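Local coordinates for protein putative carbonic anhydrase (Streptococcus mutans, PDB 3LAS) that probably catalyses the reversible interconversion of hydrogencarbonate and carbon dioxide as a zinc-dependent beta-class carbonic anhydrase, at residues 41-46 / 153-158; 55-60 / 75-80. All blocks are in the same frame, centred on the assembly; numbering follows the deposited sequence. Where two conformers were deposited one is given.

Both interactions are built on the same mixed sheet, and their centres lie about 19 Å apart. Interaction 1 joins the loop after strand 33-38 to the end of strand 149-155, beside the zinc site: the side chain of R42 comes within about 6 Å of the metal. Interaction 2 lies away from that site and packs helix 68-80 against strand 56-61, the outermost strand on that side of the sheet within the chain. The two meet through R60, whose NH2 is 3.0 Å from L43 O, a probable hydrogen bond, and through V45, whose CG2 lies 4.0 Å from I58 CG2. Both also touch the second subunit.

Interaction 1 (41-46 / 153-158); sequences SRLHVA and AIYDVD
R42 and L43 meet the side chains of V157 and Y155, a contact made directly by van der Waals packing, with one water bridge, that buries 239 Å² close to the zinc. L43 CD1 sits squarely above the middle of the Y155 ring, 3.6 Å from the ring centroid and only 1° off the normal, a CH-pi contact in which the methyl is nearly equidistant from all six ring carbons. L43 CG is anti to the backbone N (chi1 170°), and the branch carrying CD1 reaches the ring while CB borders its CE1 side. The two side chains run past each other in opposite directions, which brings the phenol end of the tyrosine back to the loop backbone. There a water bridges the segments, accepting from H44 N at 2.8 Å and hydrogen-bonding to Y155 OH, also at 2.8 Å, just ahead of helix 45-49, for which H44 is the N-cap.

Next to this CH-pi contact, V157 lays CG2 over one face of the R42 guanidinium, 3.9 Å from NH1 and displaced toward the rim; CG1 reaches NH2 at 4.0 Å. The polar end of the arginine is gripped from beyond the two segments: NE forms a salt bridge with D40 and NH1 one with D93, while NH1 also donates to L25 O of the second subunit. With V157 over one face and these partners round it, the guanidinium is probably fixed in rotation. Both R42 and V157 touch H91, which binds zinc together with C38 and C94. The D40-R42 salt bridge corresponds to the Asp-Arg dyad of beta-class carbonic anhydrase active sites, in which D40 is probably also able to bind zinc.

Interaction 2 (55-60 / 75-80); sequences DAHILR and VISEQQ
H57 and S77 carry this contact between strand 56-61 and helix 68-80, joined by one short hydrogen bond: H57 ND1 and S77 OG are 2.7 Å apart, and either atom could be the donor. The hydroxyl oxygen meets the imidazole at its edge, in the plane of the ring, and the angle of 153° leaves the bond moderately bent. S77 OG is anti to the backbone N (chi1 178°), which extends the hydroxyl from the helix toward the strand. Apart from the bond, the segments touch only where S77 CB and CA lie beside ND1 and CE1 of the H57 ring, with S77 CA 4.0 Å from H57 CE1.

Away from this point the two segments part. L59 leaves the strand on the helix side, yet its side chain stays 5.5 Å from the segment 75-80, and packs instead on S73 and L74, about one turn before S77 in the same helix. At the far end Q79 and Q80 are partly exposed.

The contact buries 96 Å² and rests on a hydrogen bond, with no apolar side-chain pair between the segments. S77 OG also hydrogen-bonds to T83 OG1, giving the buried hydroxyl two partners. Since ND1 could donate the hydrogen bond or accept it, more than one tautomer or protonation state of H57 would fit, and the chemistry implies a directional polar tie between helix and sheet.

Interaction 1 (41-46 / 153-158)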
ATOM      1  N   SER A  41      -9.789   2.979   3.518  1.00  7.30           N
ATOM      2  CA  SER A  41     -10.702   1.812   3.308  1.00  8.12           C
ATOM      3  C   SER A  41     -11.745   2.056   2.245  1.00  7.58           C
ATOM      4  O   SER A  41     -12.368   1.096   1.737  1.00  7.47           O
ATOM      5  CB  SER A  41     -11.397   1.467   4.613  1.00  7.50           C
ATOM      6  OG  SER A  41     -12.285   2.536   5.027  1.00 10.06           O
ATOM      7  N   ARG A  42     -11.998   3.331   1.883  1.00  6.73           N
ATOM      8  CA  ARG A  42     -13.067   3.676   0.916  1.00  6.26           C
ATOM      9  C   ARG A  42     -12.522   3.820  -0.481  1.00  6.98           C
ATOM     10  O   ARG A  42     -13.251   4.268  -1.377  1.00  8.77           O
ATOM     11  CB  ARG A  42     -13.740   4.964   1.334  1.00  6.91           C
ATOM     12  CG  ARG A  42     -14.302   4.891   2.799  1.00  7.20           C
ATOM     13  CD  ARG A  42     -14.594   6.265   3.364  1.00  8.01           C
ATOM     14  NE  ARG A  42     -13.341   7.012   3.499  1.00  7.70           N
ATOM     15  CZ  ARG A  42     -13.295   8.269   3.928  1.00  6.71           C
ATOM     16  NH1 ARG A  42     -14.430   8.917   4.305  1.00  8.89           N
ATOM     17  NH2 ARG A  42     -12.167   8.945   3.880  1.00  8.34           N
ATOM     18  N   LEU A  43     -11.256   3.460  -0.696  1.00  7.00           N
ATOM     19  CA  LEU A  43     -10.651   3.459  -2.004  1.00  7.04           C
ATOM     20  C   LEU A  43     -10.261   2.056  -2.390  1.00  7.31           C
ATOM     21  O   LEU A  43      -9.367   1.456  -1.735  1.00  8.00           O
ATOM     22  CB  LEU A  43      -9.483   4.436  -2.078  1.00  7.83           C
ATOM     23  CG  LEU A  43      -8.597   4.373  -3.321  1.00  8.05           C
ATOM     24  CD1 LEU A  43      -9.362   4.570  -4.659  1.00  8.52           C
ATOM     25  CD2 LEU A  43      -7.472   5.319  -3.177  1.00 11.21           C
ATOM     26  N   HIS A  44     -10.974   1.495  -3.385  1.00  7.51           N
ATOM     27  CA  HIS A  44     -10.565   0.215  -3.978  1.00  7.86           C
ATOM     28  C   HIS A  44      -9.975   0.562  -5.330  1.00  8.44           C
ATOM     29  O   HIS A  44     -10.703   0.994  -6.247  1.00  9.19           O
ATOM     30  CB  HIS A  44     -11.728  -0.763  -4.019  1.00  8.51           C
ATOM     31  CG  HIS A  44     -12.051  -1.331  -2.672  1.00  7.38           C
ATOM     32  ND1 HIS A  44     -13.109  -2.203  -2.518  1.00  8.73           N
ATOM     33  CD2 HIS A  44     -11.454  -1.173  -1.455  1.00  8.03           C
ATOM     34  CE1 HIS A  44     -13.165  -2.543  -1.259  1.00  8.36           C
ATOM     35  NE2 HIS A  44     -12.189  -1.960  -0.572  1.00  8.33           N
ATOM     36  N   VAL A  45      -8.652   0.501  -5.399  1.00  9.14           N
ATOM     37  CA  VAL A  45      -7.905   1.096  -6.513  1.00  9.82           C
ATOM     38  C   VAL A  45      -8.219   0.440  -7.837  1.00  9.22           C
ATOM     39  O   VAL A  45      -8.334   1.112  -8.881  1.00 10.36           O
ATOM     40  CB  VAL A  45      -6.399   1.016  -6.194  1.00 10.10           C
ATOM     41  CG1 VAL A  45      -5.640   1.552  -7.335  1.00 12.67           C
ATOM     42  CG2 VAL A  45      -6.100   1.814  -4.970  1.00 11.31           C
ATOM     43  N   ALA A  46      -8.436  -0.898  -7.847  1.00  9.58           N
ATOM     44  CA  ALA A  46      -8.667  -1.544  -9.132  1.00 10.25           C
ATOM     45  C   ALA A  46      -9.913  -1.082  -9.806  1.00  9.53           C
ATOM     46  O   ALA A  46      -9.825  -0.636 -10.995  1.00 10.52           O
ATOM     47  CB  ALA A  46      -8.638  -3.104  -8.978  1.00 11.71           C
ATOM     48  N   ALA A 153      -3.058  13.104  -8.909  1.00  7.66           N
ATOM     49  CA  ALA A 153      -4.513  13.071  -8.951  1.00  6.93           C
ATOM     50  C   ALA A 153      -5.126  13.028  -7.594  1.00  5.84           C
ATOM     51  O   ALA A 153      -4.445  12.678  -6.615  1.00  7.37           O
ATOM     52  CB  ALA A 153      -4.973  11.915  -9.824  1.00  9.87           C
ATOM     53  N   ILE A 154      -6.435  13.299  -7.552  1.00  7.63           N
ATOM     54  CA  ILE A 154      -7.257  13.240  -6.308  1.00  7.64           C
ATOM     55  C   ILE A 154      -8.449  12.395  -6.543  1.00  6.92           C
ATOM     56  O   ILE A 154      -9.152  12.566  -7.578  1.00  8.04           O
ATOM     57  CB  ILE A 154      -7.659  14.644  -5.884  1.00  8.19           C
ATOM     58  CG1 ILE A 154      -6.433  15.391  -5.383  1.00 10.46           C
ATOM     59  CG2 ILE A 154      -8.648  14.552  -4.688  1.00  9.61           C
ATOM     60  CD1 ILE A 154      -6.662  16.912  -5.159  1.00 13.63           C
ATOM     61  N   TYR A 155      -8.665  11.412  -5.686  1.00  6.76           N
ATOM     62  CA  TYR A 155      -9.868  10.574  -5.670  1.00  6.40           C
ATOM     63  C   TYR A 155     -10.899  11.201  -4.702  1.00  5.86           C
ATOM     64  O   TYR A 155     -10.571  11.487  -3.526  1.00  7.49           O
ATOM     65  CB  TYR A 155      -9.453   9.177  -5.149  1.00  6.77           C
ATOM     66  CG  TYR A 155     -10.631   8.225  -5.010  1.00  6.23           C
ATOM     67  CD1 TYR A 155     -11.111   7.910  -3.710  1.00  6.49           C
ATOM     68  CD2 TYR A 155     -11.272   7.661  -6.122  1.00  7.15           C
ATOM     69  CE1 TYR A 155     -12.184   6.997  -3.580  1.00  7.42           C
ATOM     70  CE2 TYR A 155     -12.324   6.803  -5.976  1.00  7.49           C
ATOM     71  CZ  TYR A 155     -12.774   6.470  -4.742  1.00  6.91           C
ATOM     72  OH  TYR A 155     -13.857   5.622  -4.651  1.00  8.69           O
ATOM     73  N   ASP A 156     -12.137  11.356  -5.170  1.00  7.25           N
ATOM     74  CA  ASP A 156     -13.229  11.878  -4.297  1.00  7.03           C
ATOM     75  C   ASP A 156     -13.911  10.666  -3.696  1.00  8.20           C
ATOM     76  O   ASP A 156     -14.564   9.874  -4.417  1.00  7.79           O
ATOM     77  CB  ASP A 156     -14.167  12.684  -5.181  1.00  7.87           C
ATOM     78  CG  ASP A 156     -15.267  13.313  -4.414  1.00  9.32           C
ATOM     79  OD1 ASP A 156     -15.592  14.479  -4.715  1.00 13.64           O
ATOM     80  OD2 ASP A 156     -15.859  12.700  -3.499  1.00  9.79           O
ATOM     81  N   VAL A 157     -13.795  10.487  -2.387  1.00  8.24           N
ATOM     82  CA  VAL A 157     -14.321   9.270  -1.750  1.00  7.91           C
ATOM     83  C   VAL A 157     -15.837   9.234  -1.805  1.00  7.80           C
ATOM     84  O   VAL A 157     -16.392   8.157  -1.660  1.00  9.87           O
ATOM     85  CB  VAL A 157     -13.903   9.098  -0.261  1.00  7.48           C
ATOM     86  CG1 VAL A 157     -12.389   8.843  -0.161  1.00  9.56           C
ATOM     87  CG2 VAL A 157     -14.284  10.318   0.617  1.00  8.32           C
ATOM     88  N   ASP A 158     -16.523  10.342  -1.988  1.00  7.39           N
ATOM     89  CA  ASP A 158     -18.002  10.326  -2.060  1.00  8.53           C
ATOM     90  C   ASP A 158     -18.521  10.016  -3.424  1.00  8.37           C
ATOM     91  O   ASP A 158     -19.645   9.541  -3.531  1.00  9.90           O
ATOM     92  CB  ASP A 158     -18.598  11.646  -1.502  1.00  8.86           C
ATOM     93  CG  ASP A 158     -18.408  11.789  -0.016  1.00  9.55           C
ATOM     94  OD1 ASP A 158     -17.867  10.926   0.671  1.00 11.14           O
ATOM     95  OD2 ASP A 158     -18.972  12.810   0.449  1.00 14.30           O
TER
HETATM   96  O   HOH W   1     -12.921   2.956  -4.781  1.00  7.28           O

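Interaction 2 (55-60 / 75-80)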
ATOM      1  N   ASP A  55      -2.359  -5.675 -13.728  1.00  9.33           N
ATOM      2  CA  ASP A  55      -2.075  -4.436 -14.476  1.00  8.14           C
ATOM      3  C   ASP A  55      -1.067  -3.506 -13.879  1.00  8.09           C
ATOM      4  O   ASP A  55      -0.214  -2.980 -14.628  1.00  8.89           O
ATOM      5  CB  ASP A  55      -3.361  -3.621 -14.737  1.00  9.53           C
ATOM      6  CG  ASP A  55      -4.144  -4.071 -15.946  1.00 10.01           C
ATOM      7  OD1 ASP A  55      -3.672  -4.964 -16.685  1.00 11.60           O
ATOM      8  OD2 ASP A  55      -5.216  -3.484 -16.169  1.00 11.54           O
ATOM      9  N   ALA A  56      -1.118  -3.218 -12.580  1.00  8.54           N
ATOM     10  CA  ALA A  56      -0.279  -2.136 -12.019  1.00  7.51           C
ATOM     11  C   ALA A  56       0.119  -2.453 -10.591  1.00  7.80           C
ATOM     12  O   ALA A  56      -0.669  -3.068  -9.813  1.00  8.37           O
ATOM     13  CB  ALA A  56      -1.101  -0.857 -12.003  1.00  9.79           C
ATOM     14  N   HIS A  57       1.304  -2.012 -10.183  1.00  7.54           N
ATOM     15  CA  HIS A  57       1.652  -2.042  -8.786  1.00  7.19           C
ATOM     16  C   HIS A  57       0.873  -0.988  -7.999  1.00  7.67           C
ATOM     17  O   HIS A  57       0.593   0.115  -8.524  1.00  7.84           O
ATOM     18  CB  HIS A  57       3.185  -1.750  -8.586  1.00  7.37           C
ATOM     19  CG  HIS A  57       4.014  -2.946  -8.862  1.00  7.09           C
ATOM     20  ND1 HIS A  57       5.267  -2.901  -9.446  1.00  7.64           N
ATOM     21  CD2 HIS A  57       3.740  -4.257  -8.643  1.00  8.04           C
ATOM     22  CE1 HIS A  57       5.777  -4.126  -9.482  1.00  8.94           C
ATOM     23  NE2 HIS A  57       4.837  -4.988  -9.051  1.00  9.10           N
ATOM     24  N   ILE A  58       0.502  -1.378  -6.791  1.00  6.90           N
ATOM     25  CA  ILE A  58      -0.337  -0.479  -5.927  1.00  7.52           C
ATOM     26  C   ILE A  58       0.367  -0.374  -4.604  1.00  6.59           C
ATOM     27  O   ILE A  58       0.501  -1.362  -3.882  1.00  7.84           O
ATOM     28  CB  ILE A  58      -1.771  -0.997  -5.748  1.00  7.12           C
ATOM     29  CG1 ILE A  58      -2.411  -1.203  -7.154  1.00  8.16           C
ATOM     30  CG2 ILE A  58      -2.584  -0.026  -4.922  1.00  8.43           C
ATOM     31  CD1 ILE A  58      -3.725  -2.040  -7.074  1.00 11.12           C
ATOM     32  N   LEU A  59       0.930   0.807  -4.332  1.00  6.60           N
ATOM     33  CA  LEU A  59       1.625   1.153  -3.077  1.00  6.10           C
ATOM     34  C   LEU A  59       0.682   1.977  -2.254  1.00  6.64           C
ATOM     35  O   LEU A  59       0.059   2.916  -2.773  1.00  6.64           O
ATOM     36  CB  LEU A  59       2.919   1.928  -3.299  1.00  6.43           C
ATOM     37  CG  LEU A  59       4.060   1.170  -3.984  1.00  5.88           C
ATOM     38  CD1 LEU A  59       3.801   0.903  -5.470  1.00  9.02           C
ATOM     39  CD2 LEU A  59       5.301   2.032  -3.933  1.00 10.30           C
ATOM     40  N   ARG A  60       0.556   1.667  -0.955  1.00  6.00           N
ATOM     41  CA  ARG A  60      -0.434   2.419  -0.125  1.00  6.24           C
ATOM     42  C   ARG A  60       0.132   2.585   1.243  1.00  6.46           C
ATOM     43  O   ARG A  60       0.665   1.672   1.885  1.00  6.56           O
ATOM     44  CB  ARG A  60      -1.750   1.642   0.011  1.00  6.26           C
ATOM     45  CG  ARG A  60      -2.358   1.248  -1.365  1.00  6.96           C
ATOM     46  CD  ARG A  60      -3.726   0.559  -1.283  1.00  6.66           C
ATOM     47  NE  ARG A  60      -4.747   1.578  -0.875  1.00  6.35           N
ATOM     48  CZ  ARG A  60      -6.048   1.401  -0.913  1.00  6.97           C
ATOM     49  NH1 ARG A  60      -6.579   0.294  -1.416  1.00  8.08           N
ATOM     50  NH2 ARG A  60      -6.839   2.350  -0.493  1.00  7.70           N
ATOM     51  N   VAL A  75      11.847   1.741  -6.499  1.00  8.56           N
ATOM     52  CA  VAL A  75      13.086   1.332  -7.187  1.00  8.69           C
ATOM     53  C   VAL A  75      12.955  -0.163  -7.456  1.00  8.75           C
ATOM     54  O   VAL A  75      13.362  -0.640  -8.586  1.00  8.66           O
ATOM     55  CB  VAL A  75      14.280   1.627  -6.259  1.00 10.43           C
ATOM     56  CG1 VAL A  75      15.553   0.850  -6.799  1.00 12.76           C
ATOM     57  CG2 VAL A  75      14.496   3.084  -6.092  1.00 12.32           C
ATOM     58  N   ILE A  76      12.379  -0.991  -6.596  1.00  8.50           N
ATOM     59  CA  ILE A  76      12.149  -2.405  -6.921  1.00  9.82           C
ATOM     60  C   ILE A  76      11.159  -2.481  -8.049  1.00  7.73           C
ATOM     61  O   ILE A  76      11.374  -3.233  -9.058  1.00  9.27           O
ATOM     62  CB  ILE A  76      11.673  -3.171  -5.631  1.00  8.84           C
ATOM     63  CG1 ILE A  76      12.831  -3.217  -4.660  1.00  8.45           C
ATOM     64  CG2 ILE A  76      11.154  -4.552  -6.023  1.00  9.62           C
ATOM     65  CD1 ILE A  76      12.340  -3.595  -3.223  1.00  9.43           C
ATOM     66  N   SER A  77      10.060  -1.759  -7.989  1.00  7.72           N
ATOM     67  CA  SER A  77       9.051  -1.821  -9.071  1.00  7.72           C
ATOM     68  C   SER A  77       9.630  -1.495 -10.451  1.00  7.97           C
ATOM     69  O   SER A  77       9.266  -2.148 -11.424  1.00  8.88           O
ATOM     70  CB  SER A  77       7.937  -0.792  -8.697  1.00  8.34           C
ATOM     71  OG  SER A  77       6.938  -0.742  -9.697  1.00  8.23           O
ATOM     72  N   GLU A  78      10.472  -0.465 -10.470  1.00  7.87           N
ATOM     73  CA  GLU A  78      11.003   0.057 -11.727  1.00  9.25           C
ATOM     74  C   GLU A  78      12.205  -0.727 -12.232  1.00  9.31           C
ATOM     75  O   GLU A  78      12.274  -1.129 -13.428  1.00 11.36           O
ATOM     76  CB  GLU A  78      11.397   1.513 -11.547  1.00  9.27           C
ATOM     77  CG  GLU A  78      10.133   2.388 -11.396  1.00 10.83           C
ATOM     78  CD  GLU A  78      10.321   3.784 -10.989  1.00 14.16           C
ATOM     79  OE1 GLU A  78      11.428   4.228 -10.644  1.00 15.32           O
ATOM     80  OE2 GLU A  78       9.270   4.517 -10.875  1.00 15.45           O
ATOM     81  N   GLN A  79      13.180  -0.997 -11.351  1.00  8.62           N
ATOM     82  CA  GLN A  79      14.436  -1.569 -11.833  1.00  9.71           C
ATOM     83  C   GLN A  79      14.376  -3.040 -11.807  1.00 10.91           C
ATOM     84  O   GLN A  79      15.064  -3.688 -12.646  1.00 12.82           O
ATOM     85  CB  GLN A  79      15.642  -1.047 -10.996  1.00 11.15           C
ATOM     86  CG  GLN A  79      15.742   0.502 -11.044  1.00 10.92           C
ATOM     87  CD  GLN A  79      15.607   1.156 -12.391  1.00 11.44           C
ATOM     88  OE1 GLN A  79      16.130   0.628 -13.386  1.00 11.28           O
ATOM     89  NE2 GLN A  79      14.921   2.263 -12.494  1.00 12.36           N
ATOM     90  N   GLN A  80      13.670  -3.700 -10.906  1.00 10.80           N
ATOM     91  CA  GLN A  80      13.562  -5.143 -10.949  0.50 11.04           C
ATOM     92  C   GLN A  80      12.314  -5.560 -11.741  1.00 11.31           C
ATOM     93  O   GLN A  80      12.348  -6.558 -12.469  1.00 13.03           O
ATOM     94  CB  GLN A  80      13.540  -5.632  -9.505  0.50 12.40           C
ATOM     95  CG  GLN A  80      13.659  -7.147  -9.290  0.50 11.86           C
ATOM     96  CD  GLN A  80      14.994  -7.744  -9.576  0.50 12.68           C
ATOM     97  OE1 GLN A  80      15.864  -7.070 -10.122  0.50 15.29           O
ATOM     98  NE2 GLN A  80      15.142  -9.017  -9.288  0.50 12.76           N
TER